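Local coordinates for protein quinoline 2-oxidoreductase large subunit (Pseudomonas putida, PDB 1T3Q) that carries the molybdenum-pterin cytosine dinucleotide cofactor of quinoline 2-oxidoreductase, a molybdenum hydroxylase of the xanthine dehydrogenase family, at residues H54-V58 against A105-T109; N341-V347 against N415-H421; E202-V207 against L219-T223. All coordinates share one frame; numbering follows the deposited sequence.

Overall arrangement
Contact 3 is wholly buried, contact 2 is buried with a few partly exposed residues, and contact 1 has an exposed rim at R56. Contact 1 lies farthest out, its centre about 32 Å from that of the chain, in the family's a/b hammerhead region, where a short edge strand pairs with strand 55-61. Contact 3 is also antiparallel pairing, here inside a beta hairpin of the seven-stranded sheet; the two share no strand. Contact 2, about 37 Å from contact 3 between centres, joins two turns through leucine packing and bridging waters. Direct backbone bonds dominate contacts 1 and 3; no backbone-to-backbone bond spans contact 2, which has one weak imidazole-to-carbonyl bond.

Contact 1. Residues H54-V58 against A105-T109; sequences HARIV and ANGVT
I57 and T109 make the main apolar touch: CD1 of I57 lies 3.6 Å from CG2 of T109, the two side chains crossing at about a right angle. The same CD1 also reaches CB of A105. I57 gets there with CG1 anti to its carbonyl carbon (chi1 -60°) and an extended chi2, which carries the methyl in under the bend at 105-107. At the start of the same segment, H54 presents the CD2 edge of its imidazole to T109 O, 3.3 Å away and in the ring plane, while V108 CG2 approaches that ring obliquely. V108 CG2 also sits 3.3 Å from A55 O. Behind these side chains the backbones pair as antiparallel strands: A55 and T109 form a hydrogen-bonded pair, with T109 N to A55 O at 2.8 Å and A55 N to T109 O at 3.2 Å, and R56 and V108 a non-hydrogen-bonded one. This makes 108-109 an outer strand of a three-stranded antiparallel sheet in the hammerhead region, with 55-61 in the middle and 135-140 beyond. I57 N then bonds to G107 O at 2.7 Å, meeting that oxygen from above its carbonyl plane, 59° out of it. H54 ND1 is hydrogen-bonded to P142 O. Replacing H54 with an alanine would probably leave P142 O without that partner, take the CD2 edge from T109 O and open a gap beside V108 CG2. Farther out, R56 runs its CG past G107 O at 3.5 Å and ends in a salt bridge from NE to E139, and T109 OG1 is hydrogen-bonded to S50 OG.

Contact 2. Residues N341-V347 against N415-H421; sequences NAVILGV and NRLGQTH
N341 O and A342 O both face the side chain of L417, whose CD1 comes to 3.4 Å from N341 O. Water 1 lies between A342 O and L417 O and bridges them, so A342 and the facing turn share one solvent molecule. V343 opens a type I beta turn that closes at G346, and its CG1 brushes Q419 NE2 at 3.9 Å. The next residue, I344, presses CG2 on L417 CD1 at 3.5 Å, tighter than usual for two carbons. L345 then lies against L417, its CD1 3.8 Å from L417 CG, and that CD1 also touches CG of N415 and CB of R416; chi1 of -61° puts its CG anti to the carbonyl carbon. Two type I turns therefore face each other here, V343-G346 and N415-G418, the second at the tip of the small antiparallel ribbon 413-414/420-421. N415 fixes that tip: CG sits between its own N and carbonyl carbon (chi1 68°), and OD1 accepts a bond of 3.0 Å from Q419 N, which comes from above the amide plane, and a weak one from L417 N. At G346 the contact turns polar. Its carbonyl oxygen takes a weak but fairly straight bond from H421 NE2 at 3.3 Å, at the ring edge, and protons from waters 2 and 3. N415 ND2 donates to water 2 and, weakly, to water 3, and water 3 donates to Q419 OE1 at 2.6 Å. H421 ND1 is hydrogen-bonded to F413 O, while N464 ND2 bonds Q419 OE1; V347 packs on V462 of strand 454-467.

Contact 3. Residues E202-V207 against L219-T223; sequences ETRGAV and LWTAT
W220 turns its CG anti to the carbonyl carbon (chi1 -78°), which sets the edge of the indole beside V207 O, with CE3 3.4 Å from that oxygen and near the ring plane. L219, with CG anti to the backbone N (chi1 172°), brings CD1 to CB of A206 and to V207 O. The setting is the beta hairpin of strands 205-211 and 216-221 in the seven-stranded mixed sheet; segments 205-207 and 219-221 run antiparallel, 163° between their directions. V207 and W220 are a hydrogen-bonded pair, joined by two bonds, V207 N to W220 O and W220 N to V207 O, each 2.8 Å; V207 O is thus held by the W220 amide while the ring edge lies against it. A206 and T221 are the non-hydrogen-bonded pair beside it, their CB atoms 3.9 Å apart on the face opposite the side chains of V207 and W220. At the open end of the hairpin A222 N bonds to G205 O at 3.3 Å; A222 is the centre of an inverse gamma turn, and water 5 bridges G205 N and A222 O. E202 brings OE1 near CB of A222, yet that oxygen is held by G252 N and by a salt bridge to K258, and F109 of the small subunit packs on the side chain. Strand 279-282 borders the hairpin beyond 205-207, where A206 pairs with W281. T221 OG1 is bonded to E265 and to water 4 at 2.7 Å, a water that also lies 2.9 Å from G205 O.

Contact 1. Residues H54-V58 against A105-T109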
ATOM      1  N   HIS B  54      24.444 -14.782  31.607  1.00 22.52           N
ATOM      2  CA  HIS B  54      25.762 -14.583  31.017  1.00 23.77           C
ATOM      3  C   HIS B  54      26.345 -15.956  30.708  1.00 22.59           C
ATOM      4  O   HIS B  54      26.546 -16.767  31.610  1.00 23.50           O
ATOM      5  CB  HIS B  54      26.673 -13.838  31.991  1.00 24.63           C
ATOM      6  CG  HIS B  54      27.921 -13.305  31.361  1.00 26.95           C
ATOM      7  ND1 HIS B  54      29.014 -12.902  32.099  1.00 29.32           N
ATOM      8  CD2 HIS B  54      28.243 -13.086  30.064  1.00 27.86           C
ATOM      9  CE1 HIS B  54      29.954 -12.459  31.282  1.00 29.57           C
ATOM     10  NE2 HIS B  54      29.511 -12.559  30.043  1.00 30.07           N
ATOM     11  N   ALA B  55      26.614 -16.217  29.436  1.00 24.19           N
ATOM     12  CA  ALA B  55      27.142 -17.519  29.055  1.00 25.75           C
ATOM     13  C   ALA B  55      27.872 -17.515  27.731  1.00 26.66           C
ATOM     14  O   ALA B  55      27.548 -16.748  26.824  1.00 25.09           O
ATOM     15  CB  ALA B  55      26.005 -18.539  29.001  1.00 24.84           C
ATOM     16  N   ARG B  56      28.872 -18.380  27.627  1.00 27.74           N
ATOM     17  CA  ARG B  56      29.618 -18.505  26.392  1.00 28.66           C
ATOM     18  C   ARG B  56      28.813 -19.480  25.538  1.00 27.80           C
ATOM     19  O   ARG B  56      28.247 -20.443  26.055  1.00 27.45           O
ATOM     20  CB  ARG B  56      31.011 -19.078  26.661  1.00 30.71           C
ATOM     21  CG  ARG B  56      31.904 -19.142  25.436  1.00 34.83           C
ATOM     22  CD  ARG B  56      33.317 -19.546  25.829  1.00 37.99           C
ATOM     23  NE  ARG B  56      33.434 -20.972  26.131  1.00 40.89           N
ATOM     24  CZ  ARG B  56      33.491 -21.929  25.209  1.00 42.19           C
ATOM     25  NH1 ARG B  56      33.597 -23.198  25.575  1.00 42.87           N
ATOM     26  NH2 ARG B  56      33.448 -21.616  23.918  1.00 43.39           N
ATOM     27  N   ILE B  57      28.737 -19.216  24.241  1.00 27.06           N
ATOM     28  CA  ILE B  57      28.016 -20.101  23.345  1.00 27.76           C
ATOM     29  C   ILE B  57      29.050 -21.041  22.737  1.00 29.90           C
ATOM     30  O   ILE B  57      29.774 -20.670  21.811  1.00 31.13           O
ATOM     31  CB  ILE B  57      27.306 -19.312  22.223  1.00 27.10           C
ATOM     32  CG1 ILE B  57      26.305 -18.327  22.841  1.00 25.42           C
ATOM     33  CG2 ILE B  57      26.589 -20.270  21.286  1.00 26.75           C
ATOM     34  CD1 ILE B  57      25.604 -17.442  21.830  1.00 26.85           C
ATOM     35  N   VAL B  58      29.121 -22.251  23.280  1.00 31.52           N
ATOM     36  CA  VAL B  58      30.068 -23.252  22.807  1.00 32.96           C
ATOM     37  C   VAL B  58      29.771 -23.666  21.370  1.00 32.78           C
ATOM     38  O   VAL B  58      30.658 -23.649  20.516  1.00 31.93           O
ATOM     39  CB  VAL B  58      30.033 -24.507  23.703  1.00 34.47           C
ATOM     40  CG1 VAL B  58      31.023 -25.542  23.193  1.00 34.84           C
ATOM     41  CG2 VAL B  58      30.361 -24.124  25.141  1.00 35.44           C
ATOM     42  N   ALA B 105      23.310 -12.645  19.659  1.00 21.59           N
ATOM     43  CA  ALA B 105      24.497 -12.953  20.446  1.00 22.97           C
ATOM     44  C   ALA B 105      25.407 -13.787  19.548  1.00 23.86           C
ATOM     45  O   ALA B 105      24.928 -14.617  18.773  1.00 22.98           O
ATOM     46  CB  ALA B 105      24.117 -13.745  21.688  1.00 21.77           C
ATOM     47  N   ASN B 106      26.713 -13.554  19.632  1.00 24.31           N
ATOM     48  CA  ASN B 106      27.659 -14.308  18.816  1.00 27.71           C
ATOM     49  C   ASN B 106      28.819 -14.750  19.689  1.00 29.48           C
ATOM     50  O   ASN B 106      29.720 -13.963  19.975  1.00 31.23           O
ATOM     51  CB  ASN B 106      28.183 -13.447  17.662  1.00 29.88           C
ATOM     52  CG  ASN B 106      28.959 -14.258  16.631  1.00 32.03           C
ATOM     53  OD1 ASN B 106      29.504 -13.710  15.674  1.00 35.41           O
ATOM     54  ND2 ASN B 106      29.002 -15.572  16.821  1.00 31.19           N
ATOM     55  N   GLY B 107      28.789 -16.004  20.125  1.00 29.35           N
ATOM     56  CA  GLY B 107      29.862 -16.504  20.966  1.00 28.92           C
ATOM     57  C   GLY B 107      29.595 -16.328  22.448  1.00 28.53           C
ATOM     58  O   GLY B 107      30.107 -17.084  23.271  1.00 27.90           O
ATOM     59  N   VAL B 108      28.788 -15.328  22.797  1.00 27.07           N
ATOM     60  CA  VAL B 108      28.465 -15.074  24.196  1.00 26.12           C
ATOM     61  C   VAL B 108      27.124 -14.351  24.306  1.00 24.35           C
ATOM     62  O   VAL B 108      26.780 -13.545  23.443  1.00 24.18           O
ATOM     63  CB  VAL B 108      29.560 -14.205  24.867  1.00 26.60           C
ATOM     64  CG1 VAL B 108      29.684 -12.877  24.146  1.00 29.96           C
ATOM     65  CG2 VAL B 108      29.240 -13.985  26.334  1.00 27.24           C
ATOM     66  N   THR B 109      26.362 -14.661  25.350  1.00 23.02           N
ATOM     67  CA  THR B 109      25.079 -13.997  25.573  1.00 23.90           C
ATOM     68  C   THR B 109      25.247 -13.175  26.842  1.00 21.77           C
ATOM     69  O   THR B 109      25.950 -13.591  27.762  1.00 23.31           O
ATOM     70  CB  THR B 109      23.912 -15.008  25.734  1.00 25.14           C
ATOM     71  OG1 THR B 109      24.129 -15.843  26.881  1.00 27.18           O
ATOM     72  CG2 THR B 109      23.808 -15.883  24.496  1.00 28.14           C
TER

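Contact 2. Residues N341-V347 against N415-H421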
ATOM      1  N   ASN B 341      19.210  13.572  37.455  1.00 20.38           N
ATOM      2  CA  ASN B 341      19.934  14.479  38.337  1.00 20.54           C
ATOM      3  C   ASN B 341      19.990  15.902  37.800  1.00 20.93           C
ATOM      4  O   ASN B 341      20.125  16.853  38.570  1.00 21.39           O
ATOM      5  CB  ASN B 341      21.358  13.972  38.592  1.00 22.55           C
ATOM      6  CG  ASN B 341      21.417  12.926  39.689  1.00 25.69           C
ATOM      7  OD1 ASN B 341      22.483  12.646  40.237  1.00 27.34           O
ATOM      8  ND2 ASN B 341      20.272  12.335  40.010  1.00 25.60           N
ATOM      9  N   ALA B 342      19.886  16.056  36.484  1.00 20.43           N
ATOM     10  CA  ALA B 342      19.924  17.389  35.898  1.00 20.52           C
ATOM     11  C   ALA B 342      18.756  18.245  36.388  1.00 20.79           C
ATOM     12  O   ALA B 342      18.883  19.462  36.515  1.00 19.58           O
ATOM     13  CB  ALA B 342      19.902  17.301  34.377  1.00 19.81           C
ATOM     14  N   VAL B 343      17.618  17.612  36.665  1.00 19.34           N
ATOM     15  CA  VAL B 343      16.440  18.351  37.125  1.00 19.72           C
ATOM     16  C   VAL B 343      16.045  17.988  38.554  1.00 19.93           C
ATOM     17  O   VAL B 343      14.892  18.169  38.952  1.00 20.71           O
ATOM     18  CB  VAL B 343      15.220  18.080  36.207  1.00 19.54           C
ATOM     19  CG1 VAL B 343      15.529  18.507  34.770  1.00 19.51           C
ATOM     20  CG2 VAL B 343      14.853  16.609  36.252  1.00 18.58           C
ATOM     21  N   ILE B 344      17.004  17.493  39.328  1.00 19.31           N
ATOM     22  CA  ILE B 344      16.752  17.070  40.705  1.00 19.57           C
ATOM     23  C   ILE B 344      16.212  18.159  41.649  1.00 19.63           C
ATOM     24  O   ILE B 344      15.551  17.845  42.640  1.00 21.01           O
ATOM     25  CB  ILE B 344      18.035  16.444  41.324  1.00 20.97           C
ATOM     26  CG1 ILE B 344      17.670  15.573  42.526  1.00 23.51           C
ATOM     27  CG2 ILE B 344      19.006  17.535  41.758  1.00 23.03           C
ATOM     28  CD1 ILE B 344      16.975  14.275  42.143  1.00 24.54           C
ATOM     29  N   LEU B 345      16.482  19.428  41.353  1.00 18.63           N
ATOM     30  CA  LEU B 345      16.003  20.512  42.209  1.00 20.44           C
ATOM     31  C   LEU B 345      14.566  20.872  41.879  1.00 20.78           C
ATOM     32  O   LEU B 345      13.893  21.575  42.638  1.00 20.01           O
ATOM     33  CB  LEU B 345      16.879  21.757  42.056  1.00 20.61           C
ATOM     34  CG  LEU B 345      18.345  21.555  42.441  1.00 21.30           C
ATOM     35  CD1 LEU B 345      19.100  22.870  42.300  1.00 21.38           C
ATOM     36  CD2 LEU B 345      18.420  21.042  43.867  1.00 20.73           C
ATOM     37  N   GLY B 346      14.107  20.388  40.734  1.00 21.81           N
ATOM     38  CA  GLY B 346      12.754  20.663  40.310  1.00 22.13           C
ATOM     39  C   GLY B 346      12.356  22.126  40.368  1.00 21.67           C
ATOM     40  O   GLY B 346      12.981  22.997  39.767  1.00 20.25           O
ATOM     41  N   VAL B 347      11.313  22.384  41.140  1.00 21.71           N
ATOM     42  CA  VAL B 347      10.722  23.705  41.281  1.00 22.55           C
ATOM     43  C   VAL B 347      11.254  24.545  42.453  1.00 22.38           C
ATOM     44  O   VAL B 347      10.820  25.683  42.662  1.00 20.67           O
ATOM     45  CB  VAL B 347       9.189  23.492  41.416  1.00 25.76           C
ATOM     46  CG1 VAL B 347       8.686  23.939  42.761  1.00 25.82           C
ATOM     47  CG2 VAL B 347       8.480  24.138  40.280  1.00 27.46           C
ATOM     48  N   ASN B 415      18.647  28.241  38.893  1.00 22.10           N
ATOM     49  CA  ASN B 415      19.009  27.494  40.088  1.00 21.56           C
ATOM     50  C   ASN B 415      20.448  27.000  40.074  1.00 21.66           C
ATOM     51  O   ASN B 415      21.176  27.189  39.101  1.00 20.96           O
ATOM     52  CB  ASN B 415      18.039  26.320  40.329  1.00 22.01           C
ATOM     53  CG  ASN B 415      18.152  25.225  39.283  1.00 23.42           C
ATOM     54  OD1 ASN B 415      19.189  25.057  38.635  1.00 21.76           O
ATOM     55  ND2 ASN B 415      17.081  24.448  39.135  1.00 21.11           N
ATOM     56  N   ARG B 416      20.848  26.373  41.172  1.00 22.24           N
ATOM     57  CA  ARG B 416      22.206  25.862  41.326  1.00 24.11           C
ATOM     58  C   ARG B 416      22.679  24.935  40.210  1.00 25.19           C
ATOM     59  O   ARG B 416      23.874  24.884  39.914  1.00 26.17           O
ATOM     60  CB  ARG B 416      22.337  25.144  42.674  1.00 23.23           C
ATOM     61  CG  ARG B 416      23.695  24.496  42.911  1.00 24.94           C
ATOM     62  CD  ARG B 416      24.804  25.528  43.108  1.00 23.93           C
ATOM     63  NE  ARG B 416      26.100  24.882  43.288  1.00 25.70           N
ATOM     64  CZ  ARG B 416      26.813  24.343  42.302  1.00 23.81           C
ATOM     65  NH1 ARG B 416      27.979  23.770  42.566  1.00 24.33           N
ATOM     66  NH2 ARG B 416      26.375  24.396  41.050  1.00 25.33           N
ATOM     67  N   LEU B 417      21.757  24.204  39.590  1.00 23.74           N
ATOM     68  CA  LEU B 417      22.133  23.278  38.531  1.00 24.20           C
ATOM     69  C   LEU B 417      22.005  23.855  37.123  1.00 24.39           C
ATOM     70  O   LEU B 417      22.013  23.120  36.135  1.00 24.01           O
ATOM     71  CB  LEU B 417      21.327  21.980  38.653  1.00 25.07           C
ATOM     72  CG  LEU B 417      21.582  21.192  39.947  1.00 24.99           C
ATOM     73  CD1 LEU B 417      20.782  19.907  39.932  1.00 25.86           C
ATOM     74  CD2 LEU B 417      23.065  20.879  40.081  1.00 26.72           C
ATOM     75  N   GLY B 418      21.879  25.174  37.042  1.00 23.40           N
ATOM     76  CA  GLY B 418      21.800  25.830  35.751  1.00 22.71           C
ATOM     77  C   GLY B 418      20.485  25.832  34.996  1.00 22.63           C
ATOM     78  O   GLY B 418      20.479  26.090  33.794  1.00 23.05           O
ATOM     79  N   GLN B 419      19.373  25.536  35.662  1.00 21.17           N
ATOM     80  CA  GLN B 419      18.094  25.571  34.963  1.00 21.51           C
ATOM     81  C   GLN B 419      17.468  26.931  35.229  1.00 21.16           C
ATOM     82  O   GLN B 419      17.306  27.334  36.381  1.00 21.86           O
ATOM     83  CB  GLN B 419      17.143  24.466  35.442  1.00 21.69           C
ATOM     84  CG  GLN B 419      15.867  24.391  34.591  1.00 22.55           C
ATOM     85  CD  GLN B 419      14.854  23.365  35.085  1.00 24.12           C
ATOM     86  OE1 GLN B 419      14.273  23.512  36.161  1.00 23.28           O
ATOM     87  NE2 GLN B 419      14.637  22.319  34.294  1.00 24.62           N
ATOM     88  N   THR B 420      17.126  27.641  34.165  1.00 21.97           N
ATOM     89  CA  THR B 420      16.521  28.956  34.309  1.00 22.87           C
ATOM     90  C   THR B 420      15.004  28.883  34.178  1.00 22.28           C
ATOM     91  O   THR B 420      14.482  28.413  33.168  1.00 22.84           O
ATOM     92  CB  THR B 420      17.068  29.942  33.250  1.00 23.89           C
ATOM     93  OG1 THR B 420      18.493  30.040  33.383  1.00 24.90           O
ATOM     94  CG2 THR B 420      16.454  31.329  33.441  1.00 22.89           C
ATOM     95  N   HIS B 421      14.306  29.339  35.212  1.00 22.34           N
ATOM     96  CA  HIS B 421      12.848  29.353  35.209  1.00 22.98           C
ATOM     97  C   HIS B 421      12.423  30.716  34.664  1.00 22.47           C
ATOM     98  O   HIS B 421      12.855  31.753  35.176  1.00 22.94           O
ATOM     99  CB  HIS B 421      12.307  29.167  36.632  1.00 23.03           C
ATOM    100  CG  HIS B 421      12.825  27.946  37.329  1.00 25.26           C
ATOM    101  ND1 HIS B 421      14.090  27.876  37.870  1.00 26.80           N
ATOM    102  CD2 HIS B 421      12.241  26.753  37.588  1.00 23.11           C
ATOM    103  CE1 HIS B 421      14.261  26.694  38.438  1.00 25.10           C
ATOM    104  NE2 HIS B 421      13.153  25.993  38.279  1.00 26.05           N
TER
HETATM  105  O   HOH W   1      21.094  20.695  35.434  1.00 37.28           O
HETATM  106  O   HOH W   2      14.826  24.867  40.751  1.00 19.93           O
HETATM  107  O   HOH W   3      15.087  22.071  38.225  1.00 24.33           O

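Contact 3. Residues E202-V207 against L219-T223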
ATOM      1  N   GLU B 202      -0.338  -3.351  22.789  1.00 14.13           N
ATOM      2  CA  GLU B 202       0.154  -3.909  21.530  1.00 14.92           C
ATOM      3  C   GLU B 202       1.665  -4.053  21.708  1.00 14.48           C
ATOM      4  O   GLU B 202       2.343  -3.087  22.055  1.00 13.61           O
ATOM      5  CB  GLU B 202      -0.098  -2.970  20.351  1.00 14.74           C
ATOM      6  CG  GLU B 202       0.583  -3.446  19.071  1.00 16.05           C
ATOM      7  CD  GLU B 202       0.755  -2.345  18.047  1.00 15.73           C
ATOM      8  OE1 GLU B 202       1.290  -1.273  18.405  1.00 14.96           O
ATOM      9  OE2 GLU B 202       0.368  -2.550  16.881  1.00 17.29           O
ATOM     10  N   THR B 203       2.192  -5.249  21.477  1.00 15.72           N
ATOM     11  CA  THR B 203       3.626  -5.467  21.625  1.00 15.81           C
ATOM     12  C   THR B 203       4.354  -4.870  20.424  1.00 15.89           C
ATOM     13  O   THR B 203       3.732  -4.289  19.534  1.00 16.06           O
ATOM     14  CB  THR B 203       3.952  -6.969  21.698  1.00 17.45           C
ATOM     15  OG1 THR B 203       3.461  -7.615  20.518  1.00 17.96           O
ATOM     16  CG2 THR B 203       3.311  -7.596  22.931  1.00 18.85           C
ATOM     17  N   ARG B 204       5.673  -5.026  20.388  1.00 15.90           N
ATOM     18  CA  ARG B 204       6.445  -4.495  19.272  1.00 17.11           C
ATOM     19  C   ARG B 204       6.284  -5.366  18.037  1.00 17.03           C
ATOM     20  O   ARG B 204       5.979  -6.557  18.129  1.00 17.84           O
ATOM     21  CB  ARG B 204       7.928  -4.407  19.638  1.00 16.45           C
ATOM     22  CG  ARG B 204       8.222  -3.507  20.832  1.00 19.15           C
ATOM     23  CD  ARG B 204       9.685  -3.630  21.227  1.00 19.29           C
ATOM     24  NE  ARG B 204      10.049  -5.015  21.505  1.00 18.21           N
ATOM     25  CZ  ARG B 204      11.301  -5.445  21.623  1.00 22.57           C
ATOM     26  NH1 ARG B 204      11.545  -6.726  21.874  1.00 23.25           N
ATOM     27  NH2 ARG B 204      12.311  -4.595  21.482  1.00 21.12           N
ATOM     28  N   GLY B 205       6.496  -4.761  16.878  1.00 17.44           N
ATOM     29  CA  GLY B 205       6.373  -5.497  15.640  1.00 17.96           C
ATOM     30  C   GLY B 205       6.894  -4.703  14.467  1.00 17.46           C
ATOM     31  O   GLY B 205       6.971  -3.478  14.517  1.00 17.40           O
ATOM     32  N   ALA B 206       7.268  -5.409  13.409  1.00 16.50           N
ATOM     33  CA  ALA B 206       7.769  -4.772  12.209  1.00 15.98           C
ATOM     34  C   ALA B 206       7.700  -5.757  11.049  1.00 17.59           C
ATOM     35  O   ALA B 206       7.763  -6.970  11.248  1.00 17.78           O
ATOM     36  CB  ALA B 206       9.207  -4.297  12.424  1.00 14.70           C
ATOM     37  N   VAL B 207       7.551  -5.225   9.840  1.00 16.89           N
ATOM     38  CA  VAL B 207       7.481  -6.036   8.634  1.00 18.23           C
ATOM     39  C   VAL B 207       8.339  -5.344   7.587  1.00 18.70           C
ATOM     40  O   VAL B 207       8.155  -4.158   7.313  1.00 18.35           O
ATOM     41  CB  VAL B 207       6.030  -6.142   8.091  1.00 19.72           C
ATOM     42  CG1 VAL B 207       6.000  -7.015   6.845  1.00 21.91           C
ATOM     43  CG2 VAL B 207       5.115  -6.720   9.158  1.00 17.47           C
ATOM     44  N   LEU B 219      10.086  -0.587   5.303  1.00 13.83           N
ATOM     45  CA  LEU B 219      10.014  -1.165   6.631  1.00 15.22           C
ATOM     46  C   LEU B 219       8.825  -0.589   7.377  1.00 15.33           C
ATOM     47  O   LEU B 219       8.798   0.608   7.685  1.00 16.45           O
ATOM     48  CB  LEU B 219      11.285  -0.867   7.432  1.00 12.51           C
ATOM     49  CG  LEU B 219      11.226  -1.266   8.915  1.00 13.04           C
ATOM     50  CD1 LEU B 219      11.057  -2.776   9.048  1.00 14.44           C
ATOM     51  CD2 LEU B 219      12.505  -0.816   9.617  1.00 16.26           C
ATOM     52  N   TRP B 220       7.836  -1.436   7.638  1.00 15.41           N
ATOM     53  CA  TRP B 220       6.663  -1.035   8.407  1.00 15.47           C
ATOM     54  C   TRP B 220       7.055  -1.346   9.842  1.00 15.67           C
ATOM     55  O   TRP B 220       7.504  -2.449  10.131  1.00 16.16           O
ATOM     56  CB  TRP B 220       5.449  -1.892   8.051  1.00 16.44           C
ATOM     57  CG  TRP B 220       4.770  -1.540   6.775  1.00 17.51           C
ATOM     58  CD1 TRP B 220       3.690  -0.714   6.621  1.00 17.00           C
ATOM     59  CD2 TRP B 220       5.078  -2.051   5.477  1.00 19.80           C
ATOM     60  NE1 TRP B 220       3.305  -0.690   5.301  1.00 20.42           N
ATOM     61  CE2 TRP B 220       4.140  -1.501   4.578  1.00 18.27           C
ATOM     62  CE3 TRP B 220       6.058  -2.924   4.986  1.00 20.90           C
ATOM     63  CZ2 TRP B 220       4.148  -1.798   3.210  1.00 23.17           C
ATOM     64  CZ3 TRP B 220       6.067  -3.221   3.624  1.00 24.44           C
ATOM     65  CH2 TRP B 220       5.116  -2.658   2.752  1.00 23.87           C
ATOM     66  N   THR B 221       6.926  -0.380  10.739  1.00 13.44           N
ATOM     67  CA  THR B 221       7.270  -0.645  12.126  1.00 15.16           C
ATOM     68  C   THR B 221       6.479   0.224  13.087  1.00 15.61           C
ATOM     69  O   THR B 221       6.220   1.392  12.807  1.00 16.87           O
ATOM     70  CB  THR B 221       8.791  -0.451  12.387  1.00 15.33           C
ATOM     71  OG1 THR B 221       9.045  -0.576  13.789  1.00 17.67           O
ATOM     72  CG2 THR B 221       9.272   0.911  11.903  1.00 15.52           C
ATOM     73  N   ALA B 222       6.076  -0.368  14.208  1.00 16.53           N
ATOM     74  CA  ALA B 222       5.323   0.348  15.233  1.00 17.27           C
ATOM     75  C   ALA B 222       6.341   1.165  16.025  1.00 15.72           C
ATOM     76  O   ALA B 222       6.771   0.766  17.109  1.00 15.11           O
ATOM     77  CB  ALA B 222       4.611  -0.637  16.145  1.00 17.40           C
ATOM     78  N   THR B 223       6.724   2.306  15.471  1.00 15.48           N
ATOM     79  CA  THR B 223       7.717   3.158  16.110  1.00 15.06           C
ATOM     80  C   THR B 223       7.231   4.579  16.347  1.00 15.45           C
ATOM     81  O   THR B 223       6.306   5.060  15.683  1.00 15.17           O
ATOM     82  CB  THR B 223       9.003   3.219  15.250  1.00 13.66           C
ATOM     83  OG1 THR B 223       9.981   4.033  15.906  1.00 16.08           O
ATOM     84  CG2 THR B 223       8.697   3.828  13.879  1.00 15.02           C
TER
HETATM   85  O   HOH W   4       9.006  -2.093  15.992  1.00 24.24           O
HETATM   86  O   HOH W   5       7.365  -1.931  17.782  1.00 34.18           O